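Local coordinates for RNA-dependent RNA Polymerase (Bombyx mori cytoplasmic polyhedrosis virus, PDB 6TZ0) that catalyses RNA-templated synthesis of viral RNA, making plus strands in fully conservative transcription and minus strands during genome replication, at the interface of chains A and B. Numbering follows the deposited sequence. Chains: chain A, RNA-dependent RNA Polymerase; chain B, Viral structural protein 4.

Contact 1: the interface of chains A and B. Residues chain A 368, 557-558, 561; chain B 536-537, 539, 541.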
ATOM      1  N   ARG A 368       0.360 -11.942  26.365  1.00 22.68           N
ATOM      2  CA  ARG A 368      -0.721 -12.556  25.617  1.00 22.68           C
ATOM      3  C   ARG A 368      -2.054 -12.453  26.342  1.00 22.68           C
ATOM      4  O   ARG A 368      -2.097 -12.299  27.566  1.00 22.68           O
ATOM      5  CB  ARG A 368      -0.377 -14.027  25.340  1.00 22.68           C
ATOM      6  CG  ARG A 368      -0.051 -14.896  26.532  1.00 22.68           C
ATOM      7  CD  ARG A 368      -1.168 -15.798  26.957  1.00 22.68           C
ATOM      8  NE  ARG A 368      -1.643 -16.652  25.872  1.00 22.68           N
ATOM      9  CZ  ARG A 368      -1.051 -17.772  25.466  1.00 22.68           C
ATOM     10  NH1 ARG A 368       0.062 -18.192  26.040  1.00 22.68           N
ATOM     11  NH2 ARG A 368      -1.579 -18.470  24.475  1.00 22.68           N
ATOM     12  N   THR A 557       4.548  -9.759  17.205  1.00 26.80           N
ATOM     13  CA  THR A 557       3.470 -10.716  16.994  1.00 26.80           C
ATOM     14  C   THR A 557       2.407 -10.572  18.081  1.00 26.80           C
ATOM     15  O   THR A 557       1.194 -10.625  17.809  1.00 26.80           O
ATOM     16  CB  THR A 557       4.057 -12.125  16.978  1.00 26.80           C
ATOM     17  OG1 THR A 557       5.231 -12.129  16.161  1.00 26.80           O
ATOM     18  CG2 THR A 557       3.091 -13.089  16.363  1.00 26.80           C
ATOM     19  N   ASN A 558       2.858 -10.337  19.312  1.00 25.65           N
ATOM     20  CA  ASN A 558       1.946 -10.106  20.420  1.00 25.65           C
ATOM     21  C   ASN A 558       1.203  -8.784  20.280  1.00 25.65           C
ATOM     22  O   ASN A 558       0.080  -8.655  20.777  1.00 25.65           O
ATOM     23  CB  ASN A 558       2.718 -10.141  21.729  1.00 25.65           C
ATOM     24  CG  ASN A 558       3.262 -11.506  22.040  1.00 25.65           C
ATOM     25  OD1 ASN A 558       2.606 -12.505  21.803  1.00 25.65           O
ATOM     26  ND2 ASN A 558       4.465 -11.557  22.584  1.00 25.65           N
ATOM     27  N   ASP A 561      -1.646  -9.460  18.222  1.00 23.82           N
ATOM     28  CA  ASP A 561      -2.689 -10.177  18.950  1.00 23.82           C
ATOM     29  C   ASP A 561      -3.708  -9.248  19.625  1.00 23.82           C
ATOM     30  O   ASP A 561      -4.843  -9.676  19.850  1.00 23.82           O
ATOM     31  CB  ASP A 561      -2.039 -11.097  19.978  1.00 23.82           C
ATOM     32  CG  ASP A 561      -2.888 -12.304  20.299  1.00 23.82           C
ATOM     33  OD1 ASP A 561      -3.986 -12.442  19.729  1.00 23.82           O
ATOM     34  OD2 ASP A 561      -2.442 -13.138  21.109  1.00 23.82           O
TER
ATOM     35  N   ARG B 536       3.620 -17.209  29.126  1.00 27.22           N
ATOM     36  CA  ARG B 536       3.020 -15.883  29.078  1.00 27.22           C
ATOM     37  C   ARG B 536       3.579 -15.046  27.931  1.00 27.22           C
ATOM     38  O   ARG B 536       2.927 -14.096  27.492  1.00 27.22           O
ATOM     39  CB  ARG B 536       3.218 -15.203  30.442  1.00 27.22           C
ATOM     40  CG  ARG B 536       2.562 -13.841  30.651  1.00 27.22           C
ATOM     41  CD  ARG B 536       2.627 -13.434  32.110  1.00 27.22           C
ATOM     42  NE  ARG B 536       2.073 -12.110  32.358  1.00 27.22           N
ATOM     43  CZ  ARG B 536       2.803 -11.007  32.451  1.00 27.22           C
ATOM     44  NH1 ARG B 536       4.116 -11.073  32.332  1.00 27.22           N
ATOM     45  NH2 ARG B 536       2.222  -9.840  32.673  1.00 27.22           N
ATOM     46  N   LEU B 537       4.746 -15.394  27.401  1.00 25.93           N
ATOM     47  CA  LEU B 537       5.261 -14.687  26.238  1.00 25.93           C
ATOM     48  C   LEU B 537       5.101 -15.437  24.916  1.00 25.93           C
ATOM     49  O   LEU B 537       5.488 -14.898  23.879  1.00 25.93           O
ATOM     50  CB  LEU B 537       6.730 -14.353  26.446  1.00 25.93           C
ATOM     51  CG  LEU B 537       7.073 -13.338  27.515  1.00 25.93           C
ATOM     52  CD1 LEU B 537       8.558 -13.304  27.642  1.00 25.93           C
ATOM     53  CD2 LEU B 537       6.520 -11.987  27.116  1.00 25.93           C
ATOM     54  N   PRO B 539       2.239 -17.166  22.633  1.00 24.72           N
ATOM     55  CA  PRO B 539       0.955 -17.670  22.147  1.00 24.72           C
ATOM     56  C   PRO B 539       1.170 -18.671  21.017  1.00 24.72           C
ATOM     57  O   PRO B 539       2.291 -18.987  20.635  1.00 24.72           O
ATOM     58  CB  PRO B 539       0.260 -16.417  21.625  1.00 24.72           C
ATOM     59  CG  PRO B 539       0.956 -15.309  22.246  1.00 24.72           C
ATOM     60  CD  PRO B 539       2.361 -15.721  22.417  1.00 24.72           C
ATOM     61  N   LEU B 541       0.664 -18.302  17.733  1.00 25.48           N
ATOM     62  CA  LEU B 541       0.451 -17.411  16.604  1.00 25.48           C
ATOM     63  C   LEU B 541       1.233 -17.817  15.365  1.00 25.48           C
ATOM     64  O   LEU B 541       1.062 -17.195  14.317  1.00 25.48           O
ATOM     65  CB  LEU B 541       0.792 -15.972  16.999  1.00 25.48           C
ATOM     66  CG  LEU B 541      -0.152 -15.408  18.067  1.00 25.48           C
ATOM     67  CD1 LEU B 541       0.242 -14.027  18.524  1.00 25.48           C
ATOM     68  CD2 LEU B 541      -1.577 -15.400  17.577  1.00 25.48           C
TER

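Contact 2: the interface of chains A and B. Residues chain A 94, 353-354, 358, 631, 633; chain B 469, 500.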
ATOM      1  N   PHE A  94      25.226 -11.523   3.214  1.00 39.42           N
ATOM      2  CA  PHE A  94      24.590 -10.217   3.158  1.00 39.42           C
ATOM      3  C   PHE A  94      25.657  -9.208   3.574  1.00 39.42           C
ATOM      4  O   PHE A  94      26.769  -9.585   3.948  1.00 39.42           O
ATOM      5  CB  PHE A  94      23.334 -10.189   4.050  1.00 39.42           C
ATOM      6  CG  PHE A  94      22.471  -8.978   3.869  1.00 39.42           C
ATOM      7  CD1 PHE A  94      21.742  -8.803   2.707  1.00 39.42           C
ATOM      8  CD2 PHE A  94      22.382  -8.019   4.861  1.00 39.42           C
ATOM      9  CE1 PHE A  94      20.952  -7.689   2.533  1.00 39.42           C
ATOM     10  CE2 PHE A  94      21.597  -6.900   4.692  1.00 39.42           C
ATOM     11  CZ  PHE A  94      20.879  -6.739   3.526  1.00 39.42           C
ATOM     12  N   LEU A 353      17.513  -1.967   3.214  1.00 42.79           N
ATOM     13  CA  LEU A 353      16.579  -2.984   3.677  1.00 42.79           C
ATOM     14  C   LEU A 353      16.676  -3.192   5.180  1.00 42.79           C
ATOM     15  O   LEU A 353      15.672  -3.474   5.839  1.00 42.79           O
ATOM     16  CB  LEU A 353      16.846  -4.278   2.912  1.00 42.79           C
ATOM     17  CG  LEU A 353      15.962  -5.514   2.999  1.00 42.79           C
ATOM     18  CD1 LEU A 353      15.929  -6.142   1.634  1.00 42.79           C
ATOM     19  CD2 LEU A 353      16.547  -6.499   3.984  1.00 42.79           C
ATOM     20  N   ASP A 354      17.869  -3.037   5.748  1.00 43.72           N
ATOM     21  CA  ASP A 354      18.042  -3.267   7.175  1.00 43.72           C
ATOM     22  C   ASP A 354      17.521  -2.096   8.000  1.00 43.72           C
ATOM     23  O   ASP A 354      17.381  -2.216   9.218  1.00 43.72           O
ATOM     24  CB  ASP A 354      19.520  -3.519   7.470  1.00 43.72           C
ATOM     25  CG  ASP A 354      19.748  -4.275   8.761  1.00 43.72           C
ATOM     26  OD1 ASP A 354      18.770  -4.686   9.407  1.00 43.72           O
ATOM     27  OD2 ASP A 354      20.923  -4.462   9.134  1.00 43.72           O
ATOM     28  N   PHE A 358      13.523  -4.043   8.835  1.00 35.09           N
ATOM     29  CA  PHE A 358      14.011  -4.982   9.841  1.00 35.09           C
ATOM     30  C   PHE A 358      13.287  -4.733  11.162  1.00 35.09           C
ATOM     31  O   PHE A 358      13.189  -3.583  11.596  1.00 35.09           O
ATOM     32  CB  PHE A 358      15.518  -4.834  10.038  1.00 35.09           C
ATOM     33  CG  PHE A 358      16.155  -5.982  10.777  1.00 35.09           C
ATOM     34  CD1 PHE A 358      16.560  -7.116  10.097  1.00 35.09           C
ATOM     35  CD2 PHE A 358      16.311  -5.946  12.147  1.00 35.09           C
ATOM     36  CE1 PHE A 358      17.139  -8.175  10.767  1.00 35.09           C
ATOM     37  CE2 PHE A 358      16.869  -7.009  12.822  1.00 35.09           C
ATOM     38  CZ  PHE A 358      17.290  -8.119  12.130  1.00 35.09           C
ATOM     39  N   LYS A 631      16.117 -12.996   2.844  1.00 37.39           N
ATOM     40  CA  LYS A 631      14.910 -13.029   3.651  1.00 37.39           C
ATOM     41  C   LYS A 631      15.055 -12.075   4.827  1.00 37.39           C
ATOM     42  O   LYS A 631      16.150 -11.607   5.131  1.00 37.39           O
ATOM     43  CB  LYS A 631      14.626 -14.455   4.122  1.00 37.39           C
ATOM     44  CG  LYS A 631      14.331 -15.377   2.957  1.00 37.39           C
ATOM     45  CD  LYS A 631      14.153 -16.806   3.379  1.00 37.39           C
ATOM     46  CE  LYS A 631      15.468 -17.448   3.761  1.00 37.39           C
ATOM     47  NZ  LYS A 631      16.364 -17.602   2.588  1.00 37.39           N
ATOM     48  N   ALA A 633      13.990 -10.972   8.999  1.00 34.99           N
ATOM     49  CA  ALA A 633      13.508 -11.493  10.265  1.00 34.99           C
ATOM     50  C   ALA A 633      12.018 -11.194  10.416  1.00 34.99           C
ATOM     51  O   ALA A 633      11.454 -10.350   9.718  1.00 34.99           O
ATOM     52  CB  ALA A 633      14.294 -10.906  11.433  1.00 34.99           C
TER
ATOM     53  N   ARG B 469      20.728 -10.706  19.460  1.00 34.33           N
ATOM     54  CA  ARG B 469      20.646 -10.485  18.022  1.00 34.33           C
ATOM     55  C   ARG B 469      22.022 -10.598  17.374  1.00 34.33           C
ATOM     56  O   ARG B 469      22.180 -11.271  16.347  1.00 34.33           O
ATOM     57  CB  ARG B 469      19.995  -9.122  17.775  1.00 34.33           C
ATOM     58  CG  ARG B 469      19.699  -8.720  16.337  1.00 34.33           C
ATOM     59  CD  ARG B 469      20.727  -7.737  15.873  1.00 34.33           C
ATOM     60  NE  ARG B 469      20.534  -7.222  14.522  1.00 34.33           N
ATOM     61  CZ  ARG B 469      19.901  -6.093  14.231  1.00 34.33           C
ATOM     62  NH1 ARG B 469      19.389  -5.352  15.199  1.00 34.33           N
ATOM     63  NH2 ARG B 469      19.796  -5.695  12.971  1.00 34.33           N
ATOM     64  N   ARG B 500      17.546 -14.491  10.145  1.00 34.71           N
ATOM     65  CA  ARG B 500      16.495 -14.191   9.185  1.00 34.71           C
ATOM     66  C   ARG B 500      16.003 -15.446   8.471  1.00 34.71           C
ATOM     67  O   ARG B 500      16.752 -16.111   7.751  1.00 34.71           O
ATOM     68  CB  ARG B 500      17.002 -13.127   8.216  1.00 34.71           C
ATOM     69  CG  ARG B 500      18.392 -13.358   7.675  1.00 34.71           C
ATOM     70  CD  ARG B 500      18.816 -12.192   6.833  1.00 34.71           C
ATOM     71  NE  ARG B 500      18.956 -10.970   7.611  1.00 34.71           N
ATOM     72  CZ  ARG B 500      19.039  -9.762   7.073  1.00 34.71           C
ATOM     73  NH1 ARG B 500      18.974  -9.619   5.760  1.00 34.71           N
ATOM     74  NH2 ARG B 500      19.174  -8.697   7.842  1.00 34.71           N
TER

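Contact 3: the interface of chains A and B. Residues chain A 473, 619, 621, 631-632; chain B 346, 501-502.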
ATOM      1  N   PRO A 473       6.544 -17.253  -1.052  1.00 37.36           N
ATOM      2  CA  PRO A 473       7.166 -16.152  -0.315  1.00 37.36           C
ATOM      3  C   PRO A 473       6.469 -14.824  -0.567  1.00 37.36           C
ATOM      4  O   PRO A 473       5.753 -14.639  -1.551  1.00 37.36           O
ATOM      5  CB  PRO A 473       8.594 -16.128  -0.867  1.00 37.36           C
ATOM      6  CG  PRO A 473       8.446 -16.620  -2.250  1.00 37.36           C
ATOM      7  CD  PRO A 473       7.356 -17.653  -2.215  1.00 37.36           C
ATOM      8  N   SER A 619       7.738 -12.279   7.084  1.00 36.19           N
ATOM      9  CA  SER A 619       9.070 -12.041   6.527  1.00 36.19           C
ATOM     10  C   SER A 619       9.077 -11.947   5.010  1.00 36.19           C
ATOM     11  O   SER A 619       8.759 -12.912   4.311  1.00 36.19           O
ATOM     12  CB  SER A 619      10.011 -13.153   6.971  1.00 36.19           C
ATOM     13  OG  SER A 619      10.164 -13.154   8.371  1.00 36.19           O
ATOM     14  N   SER A 621      10.761 -11.609   1.309  1.00 41.18           N
ATOM     15  CA  SER A 621      11.907 -12.184   0.623  1.00 41.18           C
ATOM     16  C   SER A 621      12.241 -11.305  -0.571  1.00 41.18           C
ATOM     17  O   SER A 621      11.377 -11.043  -1.411  1.00 41.18           O
ATOM     18  CB  SER A 621      11.613 -13.615   0.182  1.00 41.18           C
ATOM     19  OG  SER A 621      12.712 -14.158  -0.514  1.00 41.18           O
ATOM     20  N   LYS A 631      16.117 -12.996   2.844  1.00 37.39           N
ATOM     21  CA  LYS A 631      14.910 -13.029   3.651  1.00 37.39           C
ATOM     22  C   LYS A 631      15.055 -12.075   4.827  1.00 37.39           C
ATOM     23  O   LYS A 631      16.150 -11.607   5.131  1.00 37.39           O
ATOM     24  CB  LYS A 631      14.626 -14.455   4.122  1.00 37.39           C
ATOM     25  CG  LYS A 631      14.331 -15.377   2.957  1.00 37.39           C
ATOM     26  CD  LYS A 631      14.153 -16.806   3.379  1.00 37.39           C
ATOM     27  CE  LYS A 631      15.468 -17.448   3.761  1.00 37.39           C
ATOM     28  NZ  LYS A 631      16.364 -17.602   2.588  1.00 37.39           N
ATOM     29  N   ASN A 632      13.936 -11.756   5.459  1.00 36.28           N
ATOM     30  CA  ASN A 632      13.915 -10.831   6.579  1.00 36.28           C
ATOM     31  C   ASN A 632      13.657 -11.596   7.874  1.00 36.28           C
ATOM     32  O   ASN A 632      13.179 -12.725   7.863  1.00 36.28           O
ATOM     33  CB  ASN A 632      12.832  -9.774   6.352  1.00 36.28           C
ATOM     34  CG  ASN A 632      12.960  -8.591   7.278  1.00 36.28           C
ATOM     35  OD1 ASN A 632      13.884  -8.509   8.077  1.00 36.28           O
ATOM     36  ND2 ASN A 632      12.006  -7.681   7.201  1.00 36.28           N
TER
ATOM     37  N   ASN B 346      21.925 -19.268   3.164  1.00 35.73           N
ATOM     38  CA  ASN B 346      21.687 -19.872   4.471  1.00 35.73           C
ATOM     39  C   ASN B 346      20.203 -20.149   4.658  1.00 35.73           C
ATOM     40  O   ASN B 346      19.370 -19.280   4.390  1.00 35.73           O
ATOM     41  CB  ASN B 346      22.178 -18.971   5.604  1.00 35.73           C
ATOM     42  CG  ASN B 346      23.656 -18.713   5.542  1.00 35.73           C
ATOM     43  OD1 ASN B 346      24.089 -17.571   5.428  1.00 35.73           O
ATOM     44  ND2 ASN B 346      24.445 -19.775   5.605  1.00 35.73           N
ATOM     45  N   THR B 501      14.738 -15.781   8.709  1.00 33.49           N
ATOM     46  CA  THR B 501      14.091 -16.972   8.183  1.00 33.49           C
ATOM     47  C   THR B 501      12.837 -16.573   7.430  1.00 33.49           C
ATOM     48  O   THR B 501      12.437 -15.410   7.400  1.00 33.49           O
ATOM     49  CB  THR B 501      13.684 -17.950   9.288  1.00 33.49           C
ATOM     50  OG1 THR B 501      12.702 -17.331  10.125  1.00 33.49           O
ATOM     51  CG2 THR B 501      14.848 -18.310  10.129  1.00 33.49           C
ATOM     52  N   ASP B 502      12.189 -17.570   6.852  1.00 32.79           N
ATOM     53  CA  ASP B 502      10.861 -17.404   6.306  1.00 32.79           C
ATOM     54  C   ASP B 502       9.930 -18.476   6.835  1.00 32.79           C
ATOM     55  O   ASP B 502       8.744 -18.470   6.501  1.00 32.79           O
ATOM     56  CB  ASP B 502      10.906 -17.466   4.776  1.00 32.79           C
ATOM     57  CG  ASP B 502       9.787 -16.710   4.125  1.00 32.79           C
ATOM     58  OD1 ASP B 502       8.951 -16.141   4.850  1.00 32.79           O
ATOM     59  OD2 ASP B 502       9.770 -16.659   2.879  1.00 32.79           O
TER

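Contact 4: the interface of chains A and B. Residues chain A 89, 95-97; chain B 470, 473, 477.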
ATOM      1  N   ALA A  89      29.749  -9.529   5.503  1.00 42.01           N
ATOM      2  CA  ALA A  89      29.962 -10.412   6.634  1.00 42.01           C
ATOM      3  C   ALA A  89      31.002 -11.466   6.268  1.00 42.01           C
ATOM      4  O   ALA A  89      31.504 -11.515   5.142  1.00 42.01           O
ATOM      5  CB  ALA A  89      28.644 -11.045   7.067  1.00 42.01           C
ATOM      6  N   PHE A  95      25.327  -7.919   3.470  1.00 39.11           N
ATOM      7  CA  PHE A  95      26.160  -6.860   4.024  1.00 39.11           C
ATOM      8  C   PHE A  95      26.322  -7.012   5.532  1.00 39.11           C
ATOM      9  O   PHE A  95      25.548  -7.696   6.206  1.00 39.11           O
ATOM     10  CB  PHE A  95      25.564  -5.483   3.745  1.00 39.11           C
ATOM     11  CG  PHE A  95      25.659  -5.052   2.319  1.00 39.11           C
ATOM     12  CD1 PHE A  95      26.855  -4.581   1.807  1.00 39.11           C
ATOM     13  CD2 PHE A  95      24.545  -5.070   1.499  1.00 39.11           C
ATOM     14  CE1 PHE A  95      26.950  -4.171   0.495  1.00 39.11           C
ATOM     15  CE2 PHE A  95      24.634  -4.653   0.184  1.00 39.11           C
ATOM     16  CZ  PHE A  95      25.837  -4.203  -0.316  1.00 39.11           C
ATOM     17  N   LYS A  96      27.338  -6.339   6.061  1.00 39.49           N
ATOM     18  CA  LYS A  96      27.646  -6.399   7.480  1.00 39.49           C
ATOM     19  C   LYS A  96      26.535  -5.727   8.284  1.00 39.49           C
ATOM     20  O   LYS A  96      25.819  -4.856   7.781  1.00 39.49           O
ATOM     21  CB  LYS A  96      29.001  -5.735   7.743  1.00 39.49           C
ATOM     22  CG  LYS A  96      29.618  -5.994   9.102  1.00 39.49           C
ATOM     23  CD  LYS A  96      30.987  -5.364   9.215  1.00 39.49           C
ATOM     24  CE  LYS A  96      31.602  -5.654  10.566  1.00 39.49           C
ATOM     25  NZ  LYS A  96      32.954  -5.057  10.685  1.00 39.49           N
ATOM     26  N   GLN A  97      26.369  -6.177   9.529  1.00 40.75           N
ATOM     27  CA  GLN A  97      25.298  -5.739  10.414  1.00 40.75           C
ATOM     28  C   GLN A  97      25.334  -4.247  10.705  1.00 40.75           C
ATOM     29  O   GLN A  97      24.433  -3.509  10.295  1.00 40.75           O
ATOM     30  CB  GLN A  97      25.384  -6.500  11.728  1.00 40.75           C
ATOM     31  CG  GLN A  97      24.322  -6.142  12.720  1.00 40.75           C
ATOM     32  CD  GLN A  97      24.523  -6.850  14.027  1.00 40.75           C
ATOM     33  OE1 GLN A  97      25.460  -7.620  14.195  1.00 40.75           O
ATOM     34  NE2 GLN A  97      23.666  -6.568  14.974  1.00 40.75           N
TER
ATOM     35  N   ASN B 470      23.041 -10.014  18.006  1.00 36.35           N
ATOM     36  CA  ASN B 470      24.404 -10.164  17.514  1.00 36.35           C
ATOM     37  C   ASN B 470      24.925 -11.580  17.700  1.00 36.35           C
ATOM     38  O   ASN B 470      25.753 -12.033  16.908  1.00 36.35           O
ATOM     39  CB  ASN B 470      25.340  -9.206  18.234  1.00 36.35           C
ATOM     40  CG  ASN B 470      26.672  -9.065  17.540  1.00 36.35           C
ATOM     41  OD1 ASN B 470      26.827  -9.444  16.387  1.00 36.35           O
ATOM     42  ND2 ASN B 470      27.661  -8.585  18.267  1.00 36.35           N
ATOM     43  N   TYR B 473      23.547 -13.472  14.895  1.00 35.91           N
ATOM     44  CA  TYR B 473      24.197 -12.966  13.689  1.00 35.91           C
ATOM     45  C   TYR B 473      25.594 -13.551  13.513  1.00 35.91           C
ATOM     46  O   TYR B 473      25.953 -14.008  12.423  1.00 35.91           O
ATOM     47  CB  TYR B 473      24.268 -11.443  13.743  1.00 35.91           C
ATOM     48  CG  TYR B 473      25.008 -10.817  12.589  1.00 35.91           C
ATOM     49  CD1 TYR B 473      24.419 -10.711  11.339  1.00 35.91           C
ATOM     50  CD2 TYR B 473      26.296 -10.327  12.754  1.00 35.91           C
ATOM     51  CE1 TYR B 473      25.094 -10.135  10.284  1.00 35.91           C
ATOM     52  CE2 TYR B 473      26.975  -9.752  11.710  1.00 35.91           C
ATOM     53  CZ  TYR B 473      26.372  -9.659  10.479  1.00 35.91           C
ATOM     54  OH  TYR B 473      27.057  -9.081   9.440  1.00 35.91           O
ATOM     55  N   THR B 477      26.284 -16.246  10.445  1.00 38.43           N
ATOM     56  CA  THR B 477      27.114 -15.795   9.337  1.00 38.43           C
ATOM     57  C   THR B 477      28.592 -16.077   9.572  1.00 38.43           C
ATOM     58  O   THR B 477      29.448 -15.328   9.097  1.00 38.43           O
ATOM     59  CB  THR B 477      26.895 -14.307   9.068  1.00 38.43           C
ATOM     60  OG1 THR B 477      27.254 -13.548  10.228  1.00 38.43           O
ATOM     61  CG2 THR B 477      25.448 -14.035   8.720  1.00 38.43           C
TER

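Contact 1: the interface of chains A and B
The guanidinium of A:Arg368 lies over B:Pro539, with CB of the proline ring 3.9 Å above one face and displaced toward the rim. The amide of A:Asn558 meets the same proline with its oxygen: OD1 lies 3.3 Å from CD, at the flank of the ring. Chain A belongs to the reovirus family of RNA-dependent RNA polymerases, and helix 557-573, which supplies A:Thr557, A:Asn558 and A:Asp561, falls within its catalytic region. B:Pro539 and B:Leu541 follow helix 524-537 of viral structural protein 4 in a loop.

The reach of A:Arg368 comes from its folded shape. CG stands between the backbone N and the carbonyl carbon (chi1 55°), and further bends at chi2 and chi3 turn the chain back along the proline, the two side chains running alongside in opposite senses. Its CB packs 3.6 Å from CG of B:Pro539, while its CG rests 3.2 Å from the backbone O of B:Arg536 near the helix end.

B:Leu541 presents one branch. CD1 lies 3.7 Å from CG2 of A:Thr557, that methyl being anti to the backbone N with OG1 at chi1 -45°. The same CD1 is 3.6 Å from the carbonyl O of A:Thr557 and, on the next helical turn, 4.0 Å from CB of A:Asp561.

Contact 2: the interface of chains A and B
NH2 of B:Arg469 is held by two polymerase groups at once: it forms a long salt bridge, 3.8 Å to the carboxylate OD1 of A:Asp354, and a cation-pi contact 3.7 Å from the centre of the A:Phe358 ring. Both acceptors belong to the reovirus-family polymerase, at helix 349-356 and the loop after it. The carboxylate oxygen reaches the guanidinium at its edge, in plane, whereas A:Phe358 lies under a face, the two planes tilted by 13°. This near-parallel stack is displaced, CE2 of the ring lying under the NH2 end of the guanidinium and not under CZ, which is 3.5 Å from it.

B:Arg500 has more of its own surface buried by chain A than any other residue of the patch, 100 Å². Its first torsion sets CG between the backbone N and the carbonyl carbon (chi1 46°), and a second bend at chi3 carries the head between two phenyl rings. NH1 sits above the centre of A:Phe94, 3.8 Å from the centroid, with the planes 42° apart. NH2 instead meets the rim of A:Phe358, 3.6 Å from CE1. NH1 also lies 3.5 Å from the carbonyl O of A:Lys631, which may favour the cationic head electrostatically. A:Asp354 could add to this, its OD1 being 4.3 Å from NH2 of B:Arg500.

Contact 3: the interface of chains A and B
The end of strand 628-631 of chain A, with the loop residues A:Asn632 and A:Ser619 (the latter just ahead of strand 620-624), meets the loop of chain B that precedes strand 504-507. B:Asn346, next to strand 347-353, approaches from further along the A:Lys631 side chain.

A:Ser619 points its hydroxyl into the junction. OG donates to the backbone O of A:Asn632 at 3.1 Å, from above the carbonyl plane by 58°, which ties the two polymerase loops together. The same OG also lies 3.3 Å from the backbone O of B:Thr501, a weak hydrogen bond across the interface. A hydroxyl has one proton to share between these acceptors. The backbone O of A:Asn632 and the backbone O of B:Thr501 are modelled too close for a pair of acceptors, and their exact placement is doubtful.

A:Lys631 contributes its aliphatic stem: CD packs 3.6 Å from CB of B:Asp502, the side chains crossing at about a right angle. Bends at chi3 and chi4 swing the amine away from that carboxylate, leaving NZ 6.7 Å from OD2 and thus without a direct salt bridge. NZ turns instead toward B:Asn346, whose backbone O is 3.9 Å away. Opposite charge may still give a weak attraction at longer range. With CG of B:Asp502 anti to its backbone N (chi1 -153°), the carboxylate faces the backbone O of A:Ser619, an approach that does not make a bond in itself. The site docks a loop of viral structural protein 4 against the ends of polymerase strands 620-624 and 628-631, probably steadying the complex.

Contact 4: the interface of chains A and B
B:Tyr473 lays its ring against A:Gln97, with CB of the glutamine 3.5 Å above one face and offset toward the rim. The polymerase residues belong to the N-terminal region characteristic of cytoplasmic polyhedrosis virus RNA-dependent RNA polymerases, while B:Tyr473 and B:Asn470 stand on helix 468-476 of viral structural protein 4. The phenol end is shared among several groups: OH accepts a weak hydrogen bond from the backbone N of A:Gln97 at 3.0 Å, strongly bent at 127° measured at the hydrogen, and lies 3.5 Å from CB of A:Ala89. CA of A:Lys96 adds a further contact to this oxygen.

The glutamine runs along the tyrosine in the opposite sense. CG is anti to the backbone N (chi1 -179°) and the chain stays extended, which carries the amide back over the ring from its hydroxyl end toward CD2. There OE1, as modelled, lies 3.2 Å from OD1 of B:Asn470, with the amide planes 63° apart. Two oxygens would not pair; since amide O and N are hard to tell apart at 2.80 Å, turning one amide over could give a donor and an acceptor, but the assignment remains doubtful.

Behind the first shell, B:Thr477 covers the other face of the tyrosine, OG1 sitting 3.9 Å above its centre. That hydroxyl donates to the backbone O of B:Tyr473 at 2.6 Å, from a position tilted out of the carbonyl plane. The bond links the residue just past the helix end to the turn that bears the tyrosine.

Contacts 2, 3 and 4 form one stretch of the interface: the centres of their C-alpha atoms lie about 8 Å apart for contacts 2 and 3 and 9 Å for contacts 2 and 4. Contact 1 stands apart, about 21 Å from contact 3 and 28 Å from contact 4. A:Lys631 serves contacts 2 and 3, where consecutive residues of one chain B loop follow each other, and helix 468-476 of chain B serves contacts 2 and 4. Polymerase N-terminal and catalytic regions thus both engage viral structural protein 4, which is consistent with a genuine complex in the virus.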